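Local coordinates for protein suppressor of fused homolog (Drosophila melanogaster, PDB 6LPH) that probably binds and sequesters DNA-binding transcription factors as a member of the SUFU family, represented here by the N-terminal part of the protein, at residues R87-E92 against Y142-G147; V175-D178 against G182-D185; D201-Q206 against R213-F218; S239-E242 against E246-L249. All coordinates share one frame; numbering follows the deposited sequence.

Interaction 1 of 4, residues R87-E92 against Y142-G147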
loop_
_atom_site.group_PDB
_atom_site.type_symbol
_atom_site.label_atom_id
_atom_site.label_comp_id
_atom_site.label_asym_id
_atom_site.label_seq_id
_atom_site.Cartn_x
_atom_site.Cartn_y
_atom_site.Cartn_z
ATOM N N ARG A 87 22.738 3.172 -6.336
ATOM C CA ARG A 87 22.312 4.579 -6.323
ATOM C C ARG A 87 21.476 4.912 -5.068
ATOM O O ARG A 87 21.477 6.041 -4.593
ATOM C CB ARG A 87 21.564 4.943 -7.600
ATOM C CG ARG A 87 20.206 4.295 -7.747
ATOM C CD ARG A 87 19.609 4.723 -9.065
ATOM N NE ARG A 87 20.282 4.066 -10.190
ATOM C CZ ARG A 87 20.007 4.331 -11.467
ATOM N NH1 ARG A 87 19.085 5.242 -11.799
ATOM N NH2 ARG A 87 20.671 3.708 -12.418
ATOM N N VAL A 88 20.763 3.920 -4.547
ATOM C CA VAL A 88 20.042 4.061 -3.276
ATOM C C VAL A 88 20.510 3.024 -2.241
ATOM O O VAL A 88 20.771 3.365 -1.077
ATOM C CB VAL A 88 18.507 3.925 -3.468
ATOM C CG1 VAL A 88 17.815 3.830 -2.102
ATOM C CG2 VAL A 88 17.930 5.100 -4.276
ATOM N N HIS A 89 20.642 1.772 -2.678
ATOM C CA HIS A 89 20.805 0.640 -1.781
ATOM C C HIS A 89 22.168 0.059 -1.923
ATOM O O HIS A 89 22.563 -0.361 -3.002
ATOM C CB HIS A 89 19.744 -0.435 -2.071
ATOM C CG HIS A 89 18.323 -0.002 -1.762
ATOM N ND1 HIS A 89 17.853 0.113 -0.494
ATOM C CD2 HIS A 89 17.267 0.358 -2.607
ATOM C CE1 HIS A 89 16.563 0.525 -0.526
ATOM N NE2 HIS A 89 16.205 0.674 -1.820
ATOM N N LEU A 90 22.913 0.051 -0.826
ATOM C CA LEU A 90 24.280 -0.456 -0.825
ATOM C C LEU A 90 24.210 -1.972 -0.875
ATOM O O LEU A 90 23.377 -2.574 -0.214
ATOM C CB LEU A 90 25.031 0.035 0.419
ATOM C CG LEU A 90 25.208 1.560 0.563
ATOM C CD1 LEU A 90 25.917 1.897 1.872
ATOM C CD2 LEU A 90 25.910 2.227 -0.625
ATOM N N ARG A 91 25.048 -2.601 -1.679
ATOM C CA ARG A 91 24.997 -4.051 -1.793
ATOM C C ARG A 91 26.071 -4.722 -0.955
ATOM O O ARG A 91 27.261 -4.526 -1.176
ATOM C CB ARG A 91 25.115 -4.469 -3.242
ATOM C CG ARG A 91 24.086 -3.833 -4.160
ATOM C CD ARG A 91 23.909 -4.698 -5.391
ATOM N NE ARG A 91 23.536 -6.028 -4.932
ATOM C CZ ARG A 91 22.662 -6.821 -5.537
ATOM N NH1 ARG A 91 22.357 -7.997 -4.999
ATOM N NH2 ARG A 91 22.062 -6.418 -6.659
ATOM N N GLU A 92 25.638 -5.508 0.021
ATOM C CA GLU A 92 26.545 -6.189 0.916
ATOM C C GLU A 92 26.753 -7.624 0.446
ATOM O O GLU A 92 25.814 -8.295 0.020
ATOM C CB GLU A 92 25.956 -6.167 2.318
ATOM C CG GLU A 92 26.395 -4.994 3.172
ATOM C CD GLU A 92 27.467 -5.392 4.163
ATOM O OE1 GLU A 92 27.573 -6.600 4.469
ATOM O OE2 GLU A 92 28.204 -4.508 4.640
ATOM N N TYR A 142 9.741 6.543 6.743
ATOM C CA TYR A 142 9.848 6.033 8.091
ATOM C C TYR A 142 10.848 4.844 8.086
ATOM O O TYR A 142 11.802 4.812 8.880
ATOM C CB TYR A 142 8.444 5.622 8.573
ATOM C CG TYR A 142 8.434 4.839 9.858
ATOM C CD1 TYR A 142 8.990 5.377 11.026
ATOM C CD2 TYR A 142 7.870 3.570 9.920
ATOM C CE1 TYR A 142 8.971 4.670 12.218
ATOM C CE2 TYR A 142 7.846 2.849 11.120
ATOM C CZ TYR A 142 8.404 3.409 12.252
ATOM O OH TYR A 142 8.399 2.720 13.438
ATOM N N CYS A 143 10.663 3.916 7.147
ATOM C CA CYS A 143 11.574 2.768 7.024
ATOM C C CYS A 143 13.028 3.170 6.712
ATOM O O CYS A 143 13.965 2.636 7.329
ATOM C CB CYS A 143 11.053 1.766 5.980
ATOM S SG CYS A 143 9.536 0.968 6.529
ATOM N N PHE A 144 13.221 4.109 5.777
ATOM C CA PHE A 144 14.581 4.588 5.440
ATOM C C PHE A 144 15.233 5.254 6.647
ATOM O O PHE A 144 16.398 5.011 6.962
ATOM C CB PHE A 144 14.574 5.576 4.254
ATOM C CG PHE A 144 14.587 4.928 2.885
ATOM C CD1 PHE A 144 14.001 3.701 2.659
ATOM C CD2 PHE A 144 15.173 5.589 1.795
ATOM C CE1 PHE A 144 14.008 3.117 1.387
ATOM C CE2 PHE A 144 15.171 5.016 0.527
ATOM C CZ PHE A 144 14.594 3.767 0.321
ATOM N N GLN A 145 14.471 6.096 7.330
ATOM C CA GLN A 145 15.035 6.897 8.400
ATOM C C GLN A 145 15.323 6.101 9.656
ATOM O O GLN A 145 16.301 6.389 10.351
ATOM C CB GLN A 145 14.158 8.111 8.675
ATOM C CG GLN A 145 14.287 9.126 7.538
ATOM C CD GLN A 145 13.210 10.196 7.524
ATOM O OE1 GLN A 145 12.295 10.198 8.354
ATOM N NE2 GLN A 145 13.311 11.114 6.566
ATOM N N THR A 146 14.517 5.084 9.949
ATOM C CA THR A 146 14.830 4.254 11.112
ATOM C C THR A 146 15.697 3.022 10.774
ATOM O O THR A 146 16.356 2.460 11.657
ATOM C CB THR A 146 13.565 3.814 11.880
ATOM O OG1 THR A 146 12.783 2.973 11.035
ATOM C CG2 THR A 146 12.709 5.020 12.322
ATOM N N GLY A 147 15.690 2.597 9.512
ATOM C CA GLY A 147 16.439 1.407 9.106
ATOM C C GLY A 147 15.745 0.082 9.398
ATOM O O GLY A 147 16.269 -0.965 9.031
#

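Interaction 2 of 4, residues V175-D178 against G182-D185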
loop_
_atom_site.group_PDB
_atom_site.type_symbol
_atom_site.label_atom_id
_atom_site.label_comp_id
_atom_site.label_asym_id
_atom_site.label_seq_id
_atom_site.Cartn_x
_atom_site.Cartn_y
_atom_site.Cartn_z
ATOM N N VAL A 175 0.767 -5.059 9.185
ATOM C CA VAL A 175 1.468 -5.517 7.984
ATOM C C VAL A 175 1.167 -6.994 7.713
ATOM O O VAL A 175 1.370 -7.854 8.567
ATOM C CB VAL A 175 2.998 -5.306 8.081
ATOM C CG1 VAL A 175 3.702 -5.759 6.788
ATOM C CG2 VAL A 175 3.308 -3.841 8.372
ATOM N N ALA A 176 0.634 -7.261 6.521
ATOM C CA ALA A 176 0.297 -8.620 6.101
ATOM C C ALA A 176 1.048 -8.948 4.826
ATOM O O ALA A 176 1.575 -8.041 4.160
ATOM C CB ALA A 176 -1.219 -8.752 5.880
ATOM N N GLN A 177 1.128 -10.240 4.496
ATOM C CA GLN A 177 1.684 -10.622 3.215
ATOM C C GLN A 177 0.601 -10.335 2.174
ATOM O O GLN A 177 -0.546 -10.702 2.375
ATOM C CB GLN A 177 2.053 -12.099 3.175
ATOM C CG GLN A 177 2.702 -12.434 1.835
ATOM C CD GLN A 177 3.094 -13.876 1.741
ATOM O OE1 GLN A 177 2.602 -14.724 2.485
ATOM N NE2 GLN A 177 3.982 -14.167 0.832
ATOM N N ASP A 178 0.961 -9.654 1.094
ATOM C CA ASP A 178 0.036 -9.453 -0.026
ATOM C C ASP A 178 -0.426 -10.814 -0.596
ATOM O O ASP A 178 0.390 -11.585 -1.075
ATOM C CB ASP A 178 0.680 -8.559 -1.120
ATOM C CG ASP A 178 -0.316 -8.155 -2.194
ATOM O OD1 ASP A 178 -0.558 -6.936 -2.316
ATOM O OD2 ASP A 178 -0.875 -9.045 -2.895
ATOM N N GLY A 182 2.497 -12.044 -2.972
ATOM C CA GLY A 182 3.378 -12.911 -2.192
ATOM C C GLY A 182 4.811 -12.390 -2.103
ATOM O O GLY A 182 5.051 -11.222 -1.820
ATOM N N CYS A 183 5.777 -13.264 -2.354
ATOM C CA CYS A 183 7.175 -12.883 -2.227
ATOM C C CYS A 183 7.863 -13.434 -3.471
ATOM O O CYS A 183 7.529 -14.521 -3.909
ATOM C CB CYS A 183 7.775 -13.488 -0.945
ATOM S SG CYS A 183 6.862 -13.096 0.591
ATOM N N ILE A 184 8.782 -12.676 -4.058
ATOM C CA ILE A 184 9.441 -13.116 -5.287
ATOM C C ILE A 184 10.960 -12.956 -5.203
ATOM O O ILE A 184 11.481 -12.173 -4.377
ATOM C CB ILE A 184 8.956 -12.343 -6.530
ATOM C CG1 ILE A 184 9.419 -10.864 -6.476
ATOM C CG2 ILE A 184 7.425 -12.421 -6.685
ATOM C CD1 ILE A 184 9.028 -10.057 -7.708
ATOM N N ASP A 185 11.657 -13.680 -6.075
ATOM C CA ASP A 185 13.088 -13.520 -6.231
ATOM C C ASP A 185 13.242 -12.615 -7.441
ATOM O O ASP A 185 12.389 -12.627 -8.339
ATOM C CB ASP A 185 13.748 -14.873 -6.522
ATOM C CG ASP A 185 15.268 -14.818 -6.437
ATOM O OD1 ASP A 185 15.798 -13.872 -5.818
ATOM O OD2 ASP A 185 15.947 -15.730 -6.973
#

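Interaction 3 of 4, residues D201-Q206 against R213-F218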
loop_
_atom_site.group_PDB
_atom_site.type_symbol
_atom_site.label_atom_id
_atom_site.label_comp_id
_atom_site.label_asym_id
_atom_site.label_seq_id
_atom_site.Cartn_x
_atom_site.Cartn_y
_atom_site.Cartn_z
ATOM N N ASP A 201 -7.906 1.579 16.765
ATOM C CA ASP A 201 -7.053 1.691 17.939
ATOM C C ASP A 201 -7.010 0.390 18.718
ATOM O O ASP A 201 -5.926 -0.012 19.125
ATOM C CB ASP A 201 -7.528 2.800 18.891
ATOM C CG ASP A 201 -7.207 4.211 18.384
ATOM O OD1 ASP A 201 -6.780 4.397 17.229
ATOM O OD2 ASP A 201 -7.415 5.164 19.164
ATOM N N ASP A 202 -8.171 -0.247 18.950
ATOM C CA ASP A 202 -8.174 -1.486 19.751
ATOM C C ASP A 202 -7.498 -2.646 19.009
ATOM O O ASP A 202 -6.813 -3.470 19.623
ATOM C CB ASP A 202 -9.575 -1.866 20.299
ATOM C CG ASP A 202 -10.625 -2.104 19.199
ATOM O OD1 ASP A 202 -10.389 -1.750 18.027
ATOM O OD2 ASP A 202 -11.715 -2.631 19.518
ATOM N N GLU A 203 -7.663 -2.679 17.686
ATOM C CA GLU A 203 -6.985 -3.685 16.848
ATOM C C GLU A 203 -5.457 -3.527 16.951
ATOM O O GLU A 203 -4.704 -4.521 17.091
ATOM C CB GLU A 203 -7.480 -3.588 15.390
ATOM C CG GLU A 203 -8.887 -4.174 15.207
ATOM C CD GLU A 203 -9.672 -3.664 13.998
ATOM O OE1 GLU A 203 -10.855 -4.068 13.882
ATOM O OE2 GLU A 203 -9.140 -2.887 13.165
ATOM N N LEU A 204 -5.005 -2.276 16.888
ATOM C CA LEU A 204 -3.581 -1.976 17.039
ATOM C C LEU A 204 -3.123 -2.394 18.433
ATOM O O LEU A 204 -2.104 -3.071 18.588
ATOM C CB LEU A 204 -3.284 -0.483 16.820
ATOM C CG LEU A 204 -1.865 -0.167 17.299
ATOM C CD1 LEU A 204 -0.875 -0.689 16.268
ATOM C CD2 LEU A 204 -1.660 1.306 17.619
ATOM N N GLU A 205 -3.902 -2.012 19.436
ATOM C CA GLU A 205 -3.548 -2.349 20.821
ATOM C C GLU A 205 -3.313 -3.856 20.984
ATOM O O GLU A 205 -2.322 -4.264 21.583
ATOM C CB GLU A 205 -4.614 -1.825 21.800
ATOM C CG GLU A 205 -4.042 -1.481 23.158
ATOM C CD GLU A 205 -4.446 -0.089 23.665
ATOM O OE1 GLU A 205 -4.412 0.098 24.897
ATOM O OE2 GLU A 205 -4.800 0.822 22.852
ATOM N N GLN A 206 -4.203 -4.670 20.413
ATOM C CA GLN A 206 -4.133 -6.113 20.601
ATOM C C GLN A 206 -3.070 -6.776 19.736
ATOM O O GLN A 206 -2.507 -7.798 20.124
ATOM C CB GLN A 206 -5.509 -6.786 20.455
ATOM C CG GLN A 206 -6.582 -6.208 21.393
ATOM C CD GLN A 206 -6.205 -6.227 22.878
ATOM O OE1 GLN A 206 -6.674 -5.383 23.671
ATOM N NE2 GLN A 206 -5.372 -7.194 23.268
ATOM N N ARG A 213 -0.421 -11.187 13.735
ATOM C CA ARG A 213 -0.928 -12.209 12.835
ATOM C C ARG A 213 -2.293 -12.712 13.298
ATOM O O ARG A 213 -3.213 -12.897 12.488
ATOM C CB ARG A 213 0.099 -13.334 12.804
ATOM C CG ARG A 213 -0.212 -14.479 11.882
ATOM C CD ARG A 213 0.915 -15.517 11.935
ATOM N NE ARG A 213 2.234 -14.928 12.173
ATOM C CZ ARG A 213 2.908 -14.187 11.298
ATOM N NH1 ARG A 213 2.387 -13.909 10.109
ATOM N NH2 ARG A 213 4.106 -13.710 11.620
ATOM N N GLY A 214 -2.441 -12.897 14.607
ATOM C CA GLY A 214 -3.725 -13.327 15.190
ATOM C C GLY A 214 -4.835 -12.287 14.967
ATOM O O GLY A 214 -5.987 -12.642 14.676
ATOM N N VAL A 215 -4.505 -11.002 15.087
ATOM C CA VAL A 215 -5.483 -9.937 14.749
ATOM C C VAL A 215 -5.815 -9.919 13.234
ATOM O O VAL A 215 -6.988 -9.775 12.852
ATOM C CB VAL A 215 -5.032 -8.533 15.238
ATOM C CG1 VAL A 215 -6.034 -7.471 14.823
ATOM C CG2 VAL A 215 -4.843 -8.522 16.752
ATOM N N LEU A 216 -4.799 -10.057 12.378
ATOM C CA LEU A 216 -5.048 -10.126 10.918
ATOM C C LEU A 216 -5.960 -11.304 10.578
ATOM O O LEU A 216 -6.851 -11.185 9.724
ATOM C CB LEU A 216 -3.746 -10.269 10.135
ATOM C CG LEU A 216 -2.864 -9.018 10.162
ATOM C CD1 LEU A 216 -1.480 -9.294 9.600
ATOM C CD2 LEU A 216 -3.527 -7.820 9.472
ATOM N N ASN A 217 -5.739 -12.430 11.264
ATOM C CA ASN A 217 -6.543 -13.618 11.048
ATOM C C ASN A 217 -7.995 -13.370 11.396
ATOM O O ASN A 217 -8.889 -13.851 10.668
ATOM C CB ASN A 217 -6.027 -14.800 11.861
ATOM C CG ASN A 217 -4.878 -15.525 11.184
ATOM O OD1 ASN A 217 -4.700 -15.435 9.963
ATOM N ND2 ASN A 217 -4.086 -16.259 11.974
ATOM N N PHE A 218 -8.227 -12.615 12.480
ATOM C CA PHE A 218 -9.594 -12.211 12.868
ATOM C C PHE A 218 -10.246 -11.368 11.775
ATOM O O PHE A 218 -11.392 -11.620 11.397
ATOM C CB PHE A 218 -9.604 -11.383 14.166
ATOM C CG PHE A 218 -9.290 -12.162 15.415
ATOM C CD1 PHE A 218 -9.507 -13.551 15.494
ATOM C CD2 PHE A 218 -8.798 -11.485 16.548
ATOM C CE1 PHE A 218 -9.225 -14.250 16.670
ATOM C CE2 PHE A 218 -8.525 -12.178 17.729
ATOM C CZ PHE A 218 -8.724 -13.561 17.781
#

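Interaction 4 of 4, residues S239-E242 against E246-L249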
loop_
_atom_site.group_PDB
_atom_site.type_symbol
_atom_site.label_atom_id
_atom_site.label_comp_id
_atom_site.label_asym_id
_atom_site.label_seq_id
_atom_site.Cartn_x
_atom_site.Cartn_y
_atom_site.Cartn_z
ATOM N N SER A 239 -14.821 -2.047 15.108
ATOM C CA SER A 239 -13.652 -2.919 15.085
ATOM C C SER A 239 -14.103 -4.347 15.100
ATOM O O SER A 239 -15.272 -4.656 15.397
ATOM C CB SER A 239 -12.741 -2.681 16.290
ATOM O OG SER A 239 -13.335 -3.188 17.470
ATOM N N VAL A 240 -13.154 -5.239 14.831
ATOM C CA VAL A 240 -13.449 -6.661 14.816
ATOM C C VAL A 240 -13.930 -7.133 16.192
ATOM O O VAL A 240 -14.797 -8.010 16.296
ATOM C CB VAL A 240 -12.221 -7.474 14.333
ATOM C CG1 VAL A 240 -11.094 -7.459 15.376
ATOM C CG2 VAL A 240 -12.638 -8.888 13.949
ATOM N N PHE A 241 -13.360 -6.548 17.249
ATOM C CA PHE A 241 -13.725 -6.918 18.603
ATOM C C PHE A 241 -15.139 -6.433 18.961
ATOM O O PHE A 241 -15.812 -7.051 19.792
ATOM C CB PHE A 241 -12.683 -6.367 19.599
ATOM C CG PHE A 241 -11.285 -6.852 19.335
ATOM C CD1 PHE A 241 -10.290 -5.963 18.912
ATOM C CD2 PHE A 241 -10.973 -8.201 19.460
ATOM C CE1 PHE A 241 -9.011 -6.415 18.638
ATOM C CE2 PHE A 241 -9.693 -8.660 19.189
ATOM C CZ PHE A 241 -8.706 -7.767 18.776
ATOM N N GLU A 242 -15.571 -5.319 18.368
ATOM C CA GLU A 242 -16.967 -4.850 18.508
ATOM C C GLU A 242 -17.908 -5.743 17.704
ATOM O O GLU A 242 -18.984 -6.095 18.185
ATOM C CB GLU A 242 -17.152 -3.405 18.021
ATOM C CG GLU A 242 -16.524 -2.336 18.882
ATOM C CD GLU A 242 -16.606 -0.968 18.233
ATOM O OE1 GLU A 242 -15.715 -0.622 17.425
ATOM O OE2 GLU A 242 -17.566 -0.229 18.536
ATOM N N GLU A 246 -16.569 -12.424 20.623
ATOM C CA GLU A 246 -15.878 -13.695 20.853
ATOM C C GLU A 246 -14.338 -13.664 20.697
ATOM O O GLU A 246 -13.599 -14.404 21.380
ATOM C CB GLU A 246 -16.457 -14.775 19.934
ATOM C CG GLU A 246 -16.743 -14.340 18.501
ATOM C CD GLU A 246 -18.216 -14.062 18.246
ATOM O OE1 GLU A 246 -18.632 -12.889 18.372
ATOM O OE2 GLU A 246 -18.963 -15.020 17.925
ATOM N N THR A 247 -13.867 -12.840 19.769
ATOM C CA THR A 247 -12.433 -12.672 19.546
ATOM C C THR A 247 -11.680 -12.136 20.767
ATOM O O THR A 247 -10.472 -12.341 20.878
ATOM C CB THR A 247 -12.161 -11.795 18.311
ATOM O OG1 THR A 247 -12.822 -10.531 18.467
ATOM C CG2 THR A 247 -12.687 -12.509 17.018
ATOM N N LEU A 248 -12.393 -11.480 21.691
ATOM C CA LEU A 248 -11.780 -10.945 22.915
ATOM C C LEU A 248 -11.237 -12.033 23.842
ATOM O O LEU A 248 -10.368 -11.769 24.679
ATOM C CB LEU A 248 -12.771 -10.065 23.693
ATOM C CG LEU A 248 -13.238 -8.785 22.990
ATOM C CD1 LEU A 248 -14.526 -8.267 23.593
ATOM C CD2 LEU A 248 -12.165 -7.694 23.033
ATOM N N LEU A 249 -11.743 -13.254 23.692
ATOM C CA LEU A 249 -11.346 -14.356 24.582
ATOM C C LEU A 249 -9.870 -14.733 24.434
ATOM O O LEU A 249 -9.256 -15.251 25.366
ATOM C CB LEU A 249 -12.261 -15.569 24.394
ATOM C CG LEU A 249 -13.672 -15.383 24.976
ATOM C CD1 LEU A 249 -14.557 -16.583 24.687
ATOM C CD2 LEU A 249 -13.650 -15.116 26.473
#

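Interaction 1 of 4, residues R87-E92 against Y142-G147
Phe144 meets Val88 and His89 with the far end of its ring. Val88 CG1 lies 3.9 Å from Phe144 CE2 and 4.0 Å from Phe144 CZ. On the histidine side the nearest approach is His89 CE1 to Phe144 CZ, also 3.9 Å. The two rings are almost perpendicular, with planes at 81° and centroids 5.7 Å apart. No hydrogen bond crosses between the segments; the contact is apolar and aromatic.

Val88 CG1 has a second role. It rests 3.5 Å above one face of the His89 ring, offset toward the rim, so one methyl touches both rings. The methyl group is placed there by its torsion, which sets CG1 anti to the backbone N (chi1 170°). The polar end of His89 is held from outside the contact: NE2 bonds to Gly78 O, which limits rotation of the imidazole. Phe144 in turn meets Tyr44 edge-to-face.

Phe144 sits in the last turn of helix 131-146. Near that end Tyr142 O accepts from both Thr146 N and Thr146 OG1, the latter 3.0 Å away. Gly147 then leaves the helix with positive phi.

The contact thus joins the end of helix 131-146 to the irregular loop between strands 71-77 and 97-109. Val88 also touches Trp45. Leu79 of the same loop and Pro51 of another loop also touch Phe144. Met100 of strand 97-109 touches both His89 and Phe144.

Interaction 2 of 4, residues V175-D178 against G182-D185
Asp178 OD2 is gripped by three groups: the backbone N atoms of Gln180 and Leu181, and Arg107 NH2 in a salt bridge. The bond to Gln180 N, two residues on, makes an Asx turn. The other carboxylate oxygen, OD1, bonds to Thr105 OG1 and His73 NE2. The side chain of this buried aspartate is therefore tied at both oxygens.

The same residue makes the hydrogen bond between the segments. Gly182 N donates to Asp178 O at 2.9 Å, with an N-H...O angle of 152°. This bond closes the short loop that interrupts strand 172-186. Gly182 has positive phi there, and the chain returns to strand geometry at Cys183.

The side chain of Gln177 also spans the break. Its CG is anti to the backbone N (chi1 -177°) and the chain stays extended, which carries the amide over to Gly182 and Cys183. Gln177 NE2 comes within 3.3 Å of Gly182 CA and 3.1 Å of Cys183 SG. The approach to sulfur is close, but it does not count as a hydrogen bond. Gln177 and Cys183 both touch Phe152.

The interruption lies in a beta hairpin with strand 189-199. Asp178 and Gly182 both make backbone hydrogen bonds to Phe193, so one partner residue serves the two ends of the loop.

Chemically, the loop is fixed by a carboxylate that binds two main-chain N-H groups and an arginine through OD2, and Thr105 and His73 through OD1. The nearby arginine probably helps keep Asp178 ionised despite its burial.

Interaction 3 of 4, residues D201-Q206 against R213-F218
Val215 carries this contact and meets Glu203 and Gln206 with both its methyl groups. CG1 meets Glu203 alone, 4.0 Å from Glu203 O and 4.2 Å from Glu203 CB. CG2 reaches Gln206, 3.9 Å from Gln206 C and 4.1 Å from Gln206 CB, and also lies 4.0 Å from Glu203 O. The valine has CG1 anti to the backbone N (chi1 178°), and in this setting both methyls touch 201-206. No hydrogen bond crosses the contact.

Only the root of each partner takes part. The Gln206 side chain starts toward Val215, then bends at chi2 so that its end leads away. Glu203 offers its CB and backbone carbonyl, while its carboxylate extends elsewhere. There OE1 forms a salt bridge with Arg236 and accepts from Val240 N; OE2 accepts from Phe200 N. This buried acid is thus paired at both oxygens.

The chain doubles back between the segments. They run roughly antiparallel, like a helical hairpin, although 201-219 counts as one helical run. Glu203 and Val215 are twelve residues apart, yet their CA atoms are only 6.8 Å from each other. At the break the N atoms of Arg213 and Gly214 have no bond to the turn before. Gly214 N is instead bonded to Asn211 OD1. Beyond it, Gly214 O sits 3.4 Å above one face of the Phe218 ring.

The doubled-back helix touches two elements. Leu174 of strand 172-186 touches Val215 and Leu216. Helix 240-243 is met by Gln206 through Phe241, and by Phe218 through Val240 and Phe241.

Interaction 4 of 4, residues S239-E242 against E246-L249
Phe241, in the short helix 240-243 that a capping box starts, packs against Thr247 and Leu248 of the 3-10 segment that follows. Thr247 OG1 lies 3.1 Å from Phe241 CD2, and the two side chains cross at about a right angle. The hydroxyl is bonded to Phe244 O, so its polar need is met within the turn between the segments. The threonine torsion puts OG1 between the backbone N and the carbonyl carbon (chi1 56°), facing the phenylalanine.

Leu248 reaches the base of the same side chain. Its CD2 is 3.7 Å from Phe241 CB and 3.8 Å from Phe241 CD2. From within the helix, Val240 CG1 covers one face of the Phe241 ring, 3.8 Å above its centre.

The capping box is formed by Ser239 and Glu242. Glu242 N donates to Ser239 OG at 3.2 Å. In return Ser239 N donates to Glu242 OE1 at 2.9 Å, nearly straight at 172°. That carboxylate oxygen is met from above its plane, 39° out of it. The serine hydroxyl is also bonded to Asp202 OD2 of helix 201-219, which ties the cap to the neighbouring helix.

In the second segment Leu249 N bonds to Glu246 O, three residues back. Thr247 O accepts from Asn250 ND2, and Leu251 touches Phe241.

How the interactions relate
The four contacts follow one another along the chain without overlap. Interaction 1 stands apart at the surface, with its centre about 19 Å from that of interaction 2 and about 38 Å from that of interaction 4. Interaction 2 lies in strand 172-186 of the mixed sheet. Interaction 3 follows in helix 201-219, and the two touch where Leu216 CD1 comes within 3.4 Å of Val175 O. Interactions 3 and 4 are close neighbours, with centres about 9 Å apart, and probable hydrogen bonds join helix 201-219 to the start of helix 240-243. Interactions 2, 3 and 4 therefore form a continuous path from the sheet through the doubled-back helix toward the C-terminal end of the chain.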